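Long-range contact in beta-glucoside kinase (Listeria monocytogenes, PDB 4HTL), which phosphorylates cellobiose at the expense of ATP to give cellobiose-6'-phosphate and may also regulate transcription of the cellobiose-PTS operon: residues 8-13 and 61-66. Sequence-based numbering, arbitrary orientation.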
ATOM      1  N   ALA A   8       4.318 -30.681  -0.691  1.00 25.41           N
ATOM      2  CA  ALA A   8       3.754 -29.342  -0.817  1.00 23.33           C
ATOM      3  C   ALA A   8       2.259 -29.430  -1.035  1.00 23.30           C
ATOM      4  O   ALA A   8       1.763 -30.277  -1.819  1.00 25.80           O
ATOM      5  CB  ALA A   8       4.425 -28.566  -1.977  1.00 24.61           C
ATOM      6  N   PHE A   9       1.540 -28.533  -0.383  1.00 22.75           N
ATOM      7  CA  PHE A   9       0.122 -28.419  -0.524  1.00 22.14           C
ATOM      8  C   PHE A   9      -0.288 -26.999  -0.845  1.00 21.46           C
ATOM      9  O   PHE A   9       0.106 -26.067  -0.167  1.00 24.76           O
ATOM     10  CB  PHE A   9      -0.601 -28.829   0.766  1.00 25.90           C
ATOM     11  CG  PHE A   9      -0.361 -30.250   1.172  1.00 27.39           C
ATOM     12  CD1 PHE A   9      -1.067 -31.262   0.563  1.00 31.37           C
ATOM     13  CD2 PHE A   9       0.604 -30.577   2.118  1.00 30.98           C
ATOM     14  CE1 PHE A   9      -0.835 -32.586   0.896  1.00 30.10           C
ATOM     15  CE2 PHE A   9       0.846 -31.905   2.454  1.00 34.78           C
ATOM     16  CZ  PHE A   9       0.129 -32.911   1.836  1.00 31.60           C
ATOM     17  N   ASP A  10      -1.172 -26.865  -1.824  1.00 25.65           N
ATOM     18  CA  ASP A  10      -1.716 -25.569  -2.188  1.00 25.80           C
ATOM     19  C   ASP A  10      -3.221 -25.650  -2.151  1.00 24.37           C
ATOM     20  O   ASP A  10      -3.849 -26.282  -3.028  1.00 23.95           O
ATOM     21  CB  ASP A  10      -1.250 -25.181  -3.585  1.00 25.32           C
ATOM     22  CG  ASP A  10      -1.816 -23.846  -4.045  1.00 32.85           C
ATOM     23  OD1 ASP A  10      -2.169 -22.941  -3.216  1.00 35.26           O
ATOM     24  OD2 ASP A  10      -1.881 -23.702  -5.254  1.00 29.69           O
ATOM     25  N   ILE A  11      -3.787 -25.011  -1.136  1.00 25.11           N
ATOM     26  CA  ILE A  11      -5.216 -25.036  -0.873  1.00 29.05           C
ATOM     27  C   ILE A  11      -5.905 -23.950  -1.671  1.00 30.37           C
ATOM     28  O   ILE A  11      -5.757 -22.750  -1.371  1.00 32.25           O
ATOM     29  CB  ILE A  11      -5.495 -24.835   0.626  1.00 28.34           C
ATOM     30  CG1 ILE A  11      -4.802 -25.928   1.434  1.00 28.54           C
ATOM     31  CG2 ILE A  11      -7.001 -24.862   0.873  1.00 33.06           C
ATOM     32  CD1 ILE A  11      -4.692 -25.652   2.927  1.00 33.88           C
ATOM     33  N   GLY A  12      -6.603 -24.369  -2.726  1.00 37.45           N
ATOM     34  CA  GLY A  12      -7.307 -23.464  -3.645  1.00 38.70           C
ATOM     35  C   GLY A  12      -8.773 -23.308  -3.313  1.00 36.99           C
ATOM     36  O   GLY A  12      -9.259 -23.825  -2.291  1.00 49.81           O
ATOM     37  N   GLY A  13      -9.477 -22.559  -4.162  1.00 43.58           N
ATOM     38  CA  GLY A  13     -10.912 -22.322  -3.985  1.00 41.24           C
ATOM     39  C   GLY A  13     -11.737 -23.559  -4.271  1.00 45.68           C
ATOM     40  O   GLY A  13     -12.724 -23.805  -3.594  1.00 64.29           O
ATOM     41  N   ALA A  61       5.281 -28.359   3.248  1.00 29.32           N
ATOM     42  CA  ALA A  61       5.150 -26.931   2.933  1.00 21.50           C
ATOM     43  C   ALA A  61       3.712 -26.696   2.489  1.00 22.17           C
ATOM     44  O   ALA A  61       3.186 -27.415   1.631  1.00 24.88           O
ATOM     45  CB  ALA A  61       6.116 -26.535   1.809  1.00 23.16           C
ATOM     46  N   VAL A  62       3.064 -25.719   3.103  1.00 22.00           N
ATOM     47  CA  VAL A  62       1.657 -25.420   2.831  1.00 22.68           C
ATOM     48  C   VAL A  62       1.465 -23.983   2.367  1.00 20.84           C
ATOM     49  O   VAL A  62       2.027 -23.031   2.968  1.00 22.86           O
ATOM     50  CB  VAL A  62       0.795 -25.665   4.100  1.00 23.23           C
ATOM     51  CG1 VAL A  62      -0.690 -25.358   3.830  1.00 24.94           C
ATOM     52  CG2 VAL A  62       1.015 -27.090   4.635  1.00 26.18           C
ATOM     53  N   SER A  63       0.619 -23.834   1.333  1.00 22.35           N
ATOM     54  CA  SER A  63       0.079 -22.559   0.889  1.00 21.19           C
ATOM     55  C   SER A  63      -1.436 -22.587   1.238  1.00 21.15           C
ATOM     56  O   SER A  63      -2.202 -23.421   0.732  1.00 23.41           O
ATOM     57  CB  SER A  63       0.314 -22.385  -0.622  1.00 21.28           C
ATOM     58  OG  SER A  63      -0.578 -21.489  -1.238  1.00 20.34           O
ATOM     59  N   ALA A  64      -1.864 -21.684   2.101  1.00 20.58           N
ATOM     60  CA  ALA A  64      -3.207 -21.699   2.642  1.00 20.40           C
ATOM     61  C   ALA A  64      -3.895 -20.357   2.490  1.00 18.82           C
ATOM     62  O   ALA A  64      -3.256 -19.311   2.670  1.00 22.03           O
ATOM     63  CB  ALA A  64      -3.153 -22.078   4.134  1.00 23.57           C
ATOM     64  N   PRO A  65      -5.221 -20.365   2.238  1.00 25.60           N
ATOM     65  CA  PRO A  65      -5.913 -19.071   2.266  1.00 26.44           C
ATOM     66  C   PRO A  65      -6.028 -18.475   3.646  1.00 27.05           C
ATOM     67  O   PRO A  65      -5.853 -19.160   4.665  1.00 25.22           O
ATOM     68  CB  PRO A  65      -7.275 -19.356   1.624  1.00 31.99           C
ATOM     69  CG  PRO A  65      -7.490 -20.810   1.843  1.00 36.62           C
ATOM     70  CD  PRO A  65      -6.134 -21.472   1.911  1.00 27.60           C
ATOM     71  N   GLY A  66      -6.208 -17.160   3.668  1.00 23.99           N
ATOM     72  CA  GLY A  66      -6.498 -16.465   4.906  1.00 29.21           C
ATOM     73  C   GLY A  66      -5.228 -15.848   5.500  1.00 33.16           C
ATOM     74  O   GLY A  66      -4.300 -15.491   4.751  1.00 30.43           O
TER
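The Phe9 ring meets Val62 and Ala61 O obliquely, its CD2 standing 4.3 Å from Val62 CG2. The second flat group, the Asp10 carboxylate, is approached from above its plane. Ser63 OG donates to Asp10 OD1 over 2.9 Å, lying 43° out of that plane; with Asp10 CG anti to its backbone N (chi1 178°) and Ser63 OG likewise anti to its own, the two polar tips converge on the same side of the sheet. The short strand segments run 6° apart, and the bridges Ala8-Ala61, Phe9-Val62 and Asp10-Ser63 establish parallel pairing. Phe9 N donates a hydrogen bond to Ala61 O and Phe9 O accepts one from Ser63 N at 2.7 Å, so Phe9 bonds to the two residues flanking its bridge partner Val62; Ile11 N then donates to Ser63 O at 2.9 Å. Strands 6-11 and 59-64 are neighbours in a mixed five-stranded sheet of order 3-2-1-4-5, the pattern of the actin-like ATPase fold to which ROK kinases belong. Residues 8-13 are part of a probable ATP-binding segment, inferred by similarity, whose Gly12 and Gly13 follow directly on the strand. Ala8, Asp10, Ala61 and Ser63 face one side, where helix 280-293 covers Ala8 and Ala61 while Ser63 touches Asp106 and Cys109 of helix 106-117. Phe9 and Val62 occupy the opposite side. Past the last bridge Ile11 turns toward the partner strand and splits its contacts: CD1 reaches both Val62 CG1 and Ala64 CB at 4.1 Å, whereas CG2 packs 3.6 Å from Pro65 CD, the two side chains crossing at about a right angle. Ile81, from a loop, touches both Ile11 and Pro65.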